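Local atomic coordinates of HPT domain (Escherichia coli, PDB entry 2A0B), a protein that serves as the histidine-containing phosphotransfer domain of the sensor kinase ArcB, passing phosphoryl groups in the relay that activates the regulator ArcA. Residues A[25-28]-A[29-33]; A[81-84]-A[85-88]; A[105-108]-A[109-113]. All coordinates share one frame; numbering follows the deposited sequence.

Interaction 1 (A[25-28]-A[29-33])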
loop_
_atom_site.group_PDB
_atom_site.type_symbol
_atom_site.label_atom_id
_atom_site.label_comp_id
_atom_site.label_asym_id
_atom_site.label_seq_id
_atom_site.Cartn_x
_atom_site.Cartn_y
_atom_site.Cartn_z
ATOM N N GLY A 25 -13.694 16.027 0.023
ATOM C CA GLY A 25 -14.817 15.271 0.601
ATOM C C GLY A 25 -14.489 13.770 0.545
ATOM O O GLY A 25 -13.588 13.334 -0.160
ATOM N N PRO A 26 -15.330 12.980 1.193
ATOM C CA PRO A 26 -15.101 11.535 1.266
ATOM C C PRO A 26 -15.336 10.760 0.010
ATOM O O PRO A 26 -14.729 9.674 -0.129
ATOM C CB PRO A 26 -16.027 11.112 2.409
ATOM C CG PRO A 26 -17.180 12.082 2.288
ATOM C CD PRO A 26 -16.456 13.402 2.080
ATOM N N LYS A 27 -16.157 11.149 -0.952
ATOM C CA LYS A 27 -16.425 10.347 -2.123
ATOM C C LYS A 27 -15.204 10.072 -2.974
ATOM O O LYS A 27 -15.099 8.974 -3.550
ATOM C CB LYS A 27 -17.497 10.949 -3.049
ATOM C CG LYS A 27 -18.027 9.888 -3.999
ATOM C CD LYS A 27 -18.670 10.492 -5.238
ATOM C CE LYS A 27 -19.252 9.364 -6.099
ATOM N NZ LYS A 27 -18.466 9.161 -7.345
ATOM N N LEU A 28 -14.326 11.062 -3.168
ATOM C CA LEU A 28 -13.177 10.773 -4.021
ATOM C C LEU A 28 -12.291 9.753 -3.279
ATOM O O LEU A 28 -11.743 8.908 -3.968
ATOM C CB LEU A 28 -12.410 12.017 -4.469
ATOM C CG LEU A 28 -11.432 11.764 -5.628
ATOM C CD1 LEU A 28 -12.211 11.554 -6.924
ATOM C CD2 LEU A 28 -10.411 12.886 -5.785
ATOM N N ILE A 29 -12.191 9.840 -1.974
ATOM C CA ILE A 29 -11.402 8.881 -1.182
ATOM C C ILE A 29 -12.015 7.490 -1.289
ATOM O O ILE A 29 -11.395 6.509 -1.677
ATOM C CB ILE A 29 -11.296 9.368 0.268
ATOM C CG1 ILE A 29 -10.521 10.707 0.313
ATOM C CG2 ILE A 29 -10.590 8.379 1.187
ATOM C CD1 ILE A 29 -10.892 11.560 1.523
ATOM N N THR A 30 -13.321 7.352 -1.070
ATOM C CA THR A 30 -13.941 6.028 -1.149
ATOM C C THR A 30 -13.956 5.455 -2.547
ATOM O O THR A 30 -13.779 4.237 -2.748
ATOM C CB THR A 30 -15.332 6.001 -0.480
ATOM O OG1 THR A 30 -16.131 7.047 -1.007
ATOM C CG2 THR A 30 -15.264 6.198 1.024
ATOM N N ASP A 31 -14.140 6.283 -3.604
ATOM C CA ASP A 31 -14.037 5.766 -4.945
ATOM C C ASP A 31 -12.601 5.278 -5.272
ATOM O O ASP A 31 -12.485 4.315 -6.009
ATOM C CB ASP A 31 -14.380 6.832 -6.012
ATOM C CG ASP A 31 -15.865 7.167 -5.975
ATOM O OD1 ASP A 31 -16.648 6.409 -5.387
ATOM O OD2 ASP A 31 -16.216 8.223 -6.559
ATOM N N GLY A 32 -11.626 6.027 -4.828
ATOM C CA GLY A 32 -10.201 5.709 -5.062
ATOM C C GLY A 32 -9.918 4.359 -4.329
ATOM O O GLY A 32 -9.252 3.546 -4.929
ATOM N N LEU A 33 -10.425 4.293 -3.109
ATOM C CA LEU A 33 -10.195 3.045 -2.363
ATOM C C LEU A 33 -10.802 1.865 -3.026
ATOM O O LEU A 33 -10.275 0.728 -3.044
ATOM C CB LEU A 33 -10.715 3.252 -0.940
ATOM C CG LEU A 33 -10.309 2.153 0.056
ATOM C CD1 LEU A 33 -8.791 1.994 0.086
ATOM C CD2 LEU A 33 -10.812 2.543 1.434
#
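Lys-27 and Asp-31, one helical turn apart, are joined by a salt bridge in which Lys-27 NZ lies 2.6 Å from Asp-31 OD2 and uses the syn lone pair of that oxygen. The lysine reaches it with CG anti to the backbone N (chi1 -163°) and a bend at the last torsion, which brings NZ to OD2 on its syn side; its CE also runs close to OD2. With an alanine at Asp-31, the ammonium of Lys-27 would probably lose its mate and be set free to swing into solvent. Asp-31 N is satisfied as well, by Lys-27 O at 2.9 Å. This is the opening turn of helix 26-52, a long helix of the HPt four-helix bundle, entered through Gly-25, which leaves helical angles with a positive phi after helix 14-23, and then Pro-26. Pro-26 O receives Thr-30 N at 2.9 Å in a nearly straight bond (169°). The hydroxyl of the same threonine, OG1, stands 3.1 Å from Pro-26 O, with Lys-27 O also near, and which acceptor its proton serves is open. Gly-32 N closes the next step onto Leu-28 O at 3.0 Å. On the inner side Ile-29 lays CD1 3.6 Å from Gly-25 O, while its side chain packs against Tyr-20 and Leu-21 of helix 14-23 and Val-119 of helix 93-122.

Interaction 2 (A[81-84]-A[85-88])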
loop_
_atom_site.group_PDB
_atom_site.type_symbol
_atom_site.label_atom_id
_atom_site.label_comp_id
_atom_site.label_asym_id
_atom_site.label_seq_id
_atom_site.Cartn_x
_atom_site.Cartn_y
_atom_site.Cartn_z
ATOM N N LEU A 81 5.979 -0.061 2.911
ATOM C CA LEU A 81 6.443 -1.386 2.414
ATOM C C LEU A 81 6.863 -1.403 0.978
ATOM O O LEU A 81 7.750 -2.003 0.405
ATOM C CB LEU A 81 5.342 -2.471 2.570
ATOM C CG LEU A 81 5.183 -3.035 3.966
ATOM C CD1 LEU A 81 4.011 -3.999 3.922
ATOM C CD2 LEU A 81 6.507 -3.711 4.309
ATOM N N GLY A 82 6.064 -0.615 0.133
ATOM C CA GLY A 82 6.384 -0.574 -1.293
ATOM C C GLY A 82 7.685 0.255 -1.439
ATOM O O GLY A 82 8.400 -0.189 -2.345
ATOM N N GLN A 83 7.938 1.214 -0.633
ATOM C CA GLN A 83 9.215 1.946 -0.699
ATOM C C GLN A 83 10.381 0.979 -0.419
ATOM O O GLN A 83 11.347 0.954 -1.189
ATOM C CB GLN A 83 9.202 3.106 0.271
ATOM C CG GLN A 83 10.568 3.748 0.462
ATOM C CD GLN A 83 11.029 4.472 -0.776
ATOM O OE1 GLN A 83 10.267 4.705 -1.708
ATOM N NE2 GLN A 83 12.320 4.838 -0.834
ATOM N N GLN A 84 10.195 0.151 0.640
ATOM C CA GLN A 84 11.301 -0.817 0.900
ATOM C C GLN A 84 11.466 -1.787 -0.225
ATOM O O GLN A 84 12.613 -2.047 -0.677
ATOM C CB GLN A 84 10.965 -1.587 2.205
ATOM C CG GLN A 84 11.040 -0.718 3.430
ATOM C CD GLN A 84 10.322 -1.275 4.651
ATOM O OE1 GLN A 84 10.162 -0.563 5.632
ATOM N NE2 GLN A 84 9.765 -2.468 4.640
ATOM N N ILE A 85 10.435 -2.381 -0.826
ATOM C CA ILE A 85 10.465 -3.294 -1.921
ATOM C C ILE A 85 11.157 -2.721 -3.161
ATOM O O ILE A 85 11.898 -3.365 -3.875
ATOM C CB ILE A 85 9.056 -3.836 -2.288
ATOM C CG1 ILE A 85 8.595 -4.705 -1.071
ATOM C CG2 ILE A 85 9.036 -4.663 -3.523
ATOM C CD1 ILE A 85 7.117 -5.050 -1.040
ATOM N N GLN A 86 10.917 -1.386 -3.387
ATOM C CA GLN A 86 11.601 -0.836 -4.568
ATOM C C GLN A 86 12.950 -0.305 -4.223
ATOM O O GLN A 86 13.540 0.410 -5.096
ATOM C CB GLN A 86 10.682 0.287 -5.190
ATOM C CG GLN A 86 10.611 1.514 -4.370
ATOM C CD GLN A 86 10.277 2.851 -5.062
ATOM O OE1 GLN A 86 9.468 2.856 -5.959
ATOM N NE2 GLN A 86 10.870 3.928 -4.614
ATOM N N SER A 87 13.624 -0.653 -3.112
ATOM C CA SER A 87 14.902 -0.069 -2.737
ATOM C C SER A 87 16.022 -1.135 -2.616
ATOM O O SER A 87 16.418 -1.357 -1.464
ATOM C CB SER A 87 14.787 0.713 -1.455
ATOM O OG SER A 87 13.952 1.836 -1.562
ATOM N N PRO A 88 16.510 -1.643 -3.705
ATOM C CA PRO A 88 17.541 -2.706 -3.693
ATOM C C PRO A 88 18.862 -2.159 -3.214
ATOM O O PRO A 88 19.763 -2.980 -2.930
ATOM C CB PRO A 88 17.586 -3.291 -5.077
ATOM C CG PRO A 88 17.054 -2.189 -5.957
ATOM C CD PRO A 88 16.074 -1.438 -5.113
HETATM O O HOH W 1 14.363 3.268 1.109
#
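Gln-83 O is gripped by two donors of the residues that follow: Ser-87 OG at 2.8 Å and, weakly, Gln-86 N at 3.2 Å. The serine hydroxyl approaches from above the carbonyl plane, 35° out of it, and is brought there by a first torsion that sets OG beside its own backbone N (chi1 -65°). The same OG accepts a hydrogen bond from a water 3.1 Å away, which itself accepts one from Gln-83 NE2, so that the amide end of Gln-83 is tied to Ser-87 through solvent. Together these bonds finish helix 76-85 of the HPt bundle: Ile-85 N still bonds Leu-81 O and Gln-86 N still bonds Gly-82 O, but Gln-86 leaves helical angles, and Ser-87 N turns back to Gln-84 O at 3.0 Å, three residues behind it. Gln-86 carries its CG between the backbone N and the carbonyl carbon, where it touches both Gln-83 O and Gly-82 O. The side chains of Gln-86 and Gln-83 cross at a slant, their amide planes 55° apart, and Gln-86 NE2 comes 3.1 Å from Gln-83 OE1. The stronger polar partners of these amides are on helix 56-72: Gln-83 OE1 bonds Lys-67 NZ, and Gln-86 OE1 bonds ND1 of His-64, the phosphorylation site. Ile-85 faces the other way, its CG1 3.2 Å from Leu-81 O, and packs on Ile-59 and Trp-100.

Interaction 3 (A[105-108]-A[109-113]); sequences KEEW and RHDVE. With ZN (zinc ion), chain B.
Two carboxylates meet at unusually short range on one side of the helix: Glu-107 OE1 lies 2.8 Å from Asp-111 OD1, both of them acceptors, with the planes of the groups turned 73° apart. Zinc sits beside the pair, bound by Glu-107 OE2 at 2.0 Å and also by His-77 and Glu-103. The glutamate reaches the metal with its chain extended beyond a CG placed between the backbone N and the carbonyl carbon, and the turn of the carboxylate puts OE2 on the zinc and OE1 beside Asp-111.

Both segments belong to helix 93-122 of the HPt four-helix bundle, which is kinked here, the N atoms of Arg-109 and His-110 making no bond to the preceding turn. Waters fill the breach. One links Lys-105 O to Arg-109 N, and another bridges Glu-106 O and His-110 N, which it meets at 3.1 Å. Regular bonding resumes with Asp-111 N to Glu-107 O and Val-112 N to Trp-108 O.

Around the helix from the metal, Arg-109, in one of its two conformers, folds over the indole of Trp-108. In that conformer Arg-109 CG makes a CH-pi contact 3.4 Å from the centroid of the six-membered ring of Trp-108 and only 7° off the normal, while CZ2 of the ring would lie under the centre of the guanidinium, whose plane is tilted 36° to the indole. Val-112 CG2 meets the ring edge 4.0 Å from Trp-108 CE3. A third water, in the ring plane, accepts from Trp-108 NE1 at 2.8 Å. Trp-108 packs on Met-40 and Pro-41 of helix 26-52.

The crowding of Glu-107 and Asp-111 suggests that the zinc charge offsets part of their repulsion, or that one of the two acids may carry a proton.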
loop_
_atom_site.group_PDB
_atom_site.type_symbol
_atom_site.label_atom_id
_atom_site.label_comp_id
_atom_site.label_asym_id
_atom_site.label_seq_id
_atom_site.Cartn_x
_atom_site.Cartn_y
_atom_site.Cartn_z
ATOM N N LYS A 105 1.047 -9.132 1.292
ATOM C CA LYS A 105 0.035 -10.047 0.842
ATOM C C LYS A 105 -0.949 -10.313 1.983
ATOM O O LYS A 105 -2.180 -10.373 1.809
ATOM C CB LYS A 105 0.696 -11.340 0.362
ATOM C CG LYS A 105 -0.319 -12.449 0.044
ATOM C CD LYS A 105 0.460 -13.686 -0.414
ATOM C CE LYS A 105 -0.400 -14.564 -1.313
ATOM N NZ LYS A 105 0.221 -15.920 -1.494
ATOM N N GLU A 106 -0.382 -10.573 3.163
ATOM C CA GLU A 106 -1.224 -10.945 4.296
ATOM C C GLU A 106 -2.027 -9.798 4.858
ATOM O O GLU A 106 -3.099 -10.066 5.436
ATOM C CB GLU A 106 -0.387 -11.539 5.492
ATOM C CG GLU A 106 0.177 -12.909 5.129
ATOM C CD GLU A 106 1.052 -13.513 6.262
ATOM O OE1 GLU A 106 0.940 -13.116 7.411
ATOM O OE2 GLU A 106 1.838 -14.373 5.843
ATOM N N GLU A 107 -1.596 -8.524 4.807
ATOM C CA GLU A 107 -2.257 -7.471 5.491
ATOM C C GLU A 107 -3.053 -6.424 4.572
ATOM O O GLU A 107 -3.730 -5.720 5.330
ATOM C CB GLU A 107 -1.312 -6.606 6.264
ATOM C CG GLU A 107 -0.462 -5.682 5.364
ATOM C CD GLU A 107 0.354 -4.820 6.246
ATOM O OE1 GLU A 107 -0.047 -3.990 7.061
ATOM O OE2 GLU A 107 1.600 -5.054 6.164
ATOM N N TRP A 108 -2.852 -6.534 3.302
ATOM C CA TRP A 108 -3.456 -5.279 2.671
ATOM C C TRP A 108 -4.980 -5.187 2.800
ATOM O O TRP A 108 -5.378 -4.004 2.966
ATOM C CB TRP A 108 -3.010 -5.252 1.222
ATOM C CG TRP A 108 -3.592 -6.237 0.305
ATOM C CD1 TRP A 108 -3.127 -7.470 -0.066
ATOM C CD2 TRP A 108 -4.860 -6.142 -0.395
ATOM N NE1 TRP A 108 -3.920 -8.118 -0.938
ATOM C CE2 TRP A 108 -5.041 -7.261 -1.142
ATOM C CE3 TRP A 108 -5.796 -5.057 -0.375
ATOM C CZ2 TRP A 108 -6.160 -7.509 -1.956
ATOM C CZ3 TRP A 108 -6.908 -5.303 -1.184
ATOM C CH2 TRP A 108 -7.075 -6.461 -1.934
ATOM N N ARG A 109 -5.648 -6.339 2.791
ATOM C CA ARG A 109 -7.129 -6.191 2.949
ATOM C C ARG A 109 -7.446 -5.596 4.267
ATOM O O ARG A 109 -8.395 -4.776 4.505
ATOM C CB ARG A 109 -7.790 -7.512 2.593
ATOM C CG ARG A 109 -7.560 -8.100 1.222
ATOM C CD ARG A 109 -8.356 -9.362 0.936
ATOM N NE ARG A 109 -8.265 -9.881 -0.423
ATOM C CZ ARG A 109 -7.320 -10.675 -0.902
ATOM N NH1 ARG A 109 -6.301 -11.035 -0.119
ATOM N NH2 ARG A 109 -7.358 -11.066 -2.168
ATOM N N HIS A 110 -6.746 -5.964 5.397
ATOM C CA HIS A 110 -6.956 -5.381 6.682
ATOM C C HIS A 110 -6.736 -3.886 6.768
ATOM O O HIS A 110 -7.425 -3.108 7.387
ATOM C CB HIS A 110 -6.092 -6.155 7.755
ATOM C CG HIS A 110 -5.995 -5.489 9.068
ATOM N ND1 HIS A 110 -7.004 -5.545 10.006
ATOM C CD2 HIS A 110 -5.060 -4.723 9.701
ATOM C CE1 HIS A 110 -6.708 -4.868 11.081
ATOM N NE2 HIS A 110 -5.510 -4.351 10.942
ATOM N N ASP A 111 -5.618 -3.423 6.108
ATOM C CA ASP A 111 -5.319 -2.010 6.070
ATOM C C ASP A 111 -6.503 -1.286 5.277
ATOM O O ASP A 111 -6.806 -0.239 5.860
ATOM C CB ASP A 111 -4.036 -1.781 5.264
ATOM C CG ASP A 111 -2.721 -2.038 5.978
ATOM O OD1 ASP A 111 -2.705 -3.141 6.627
ATOM O OD2 ASP A 111 -1.743 -1.298 6.066
ATOM N N VAL A 112 -6.982 -1.942 4.283
ATOM C CA VAL A 112 -8.154 -1.226 3.589
ATOM C C VAL A 112 -9.343 -1.155 4.510
ATOM O O VAL A 112 -10.035 -0.128 4.650
ATOM C CB VAL A 112 -8.468 -1.983 2.331
ATOM C CG1 VAL A 112 -9.871 -1.680 1.757
ATOM C CG2 VAL A 112 -7.384 -1.818 1.246
ATOM N N GLU A 113 -9.608 -2.265 5.308
ATOM C CA GLU A 113 -10.741 -2.154 6.233
ATOM C C GLU A 113 -10.594 -1.119 7.280
ATOM O O GLU A 113 -11.508 -0.459 7.797
ATOM C CB GLU A 113 -10.897 -3.558 6.947
ATOM C CG GLU A 113 -11.349 -4.596 5.979
ATOM C CD GLU A 113 -11.274 -6.042 6.479
ATOM O OE1 GLU A 113 -10.605 -6.266 7.499
ATOM O OE2 GLU A 113 -11.868 -6.895 5.832
HETATM ZN ZN ZN B . 2.795 -4.515 7.719
HETATM O O HOH W 2 -4.794 -9.229 2.524
HETATM O O HOH W 3 -5.485 -8.761 5.406
HETATM O O HOH W 4 -3.615 -10.705 -2.062
#

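In the fold
The three contacts lie on helices 26-52 and 93-122 and at the end of helix 76-85 in one HPt bundle. Interactions 1 and 2 are on opposite sides of the chain's centre, their centres 26 Å apart and nearest atoms about 15 Å apart. Interaction 3 touches both: Leu-33 CD1 packs 4.2 Å from Val-112 CG1, and at the other end Leu-81 CD1 lies 3.5 Å from Glu-107 OE2, although the centre of interaction 3 is 18 Å from that of each of the others. Residues 81-88 thus adjoin two sites, with the nearest atom of the Leu-81 side chain about 4 Å from the zinc and the nearest atoms of the side chains of Gln-86 and His-64 about 3 Å apart. Interaction 1 lies away from both.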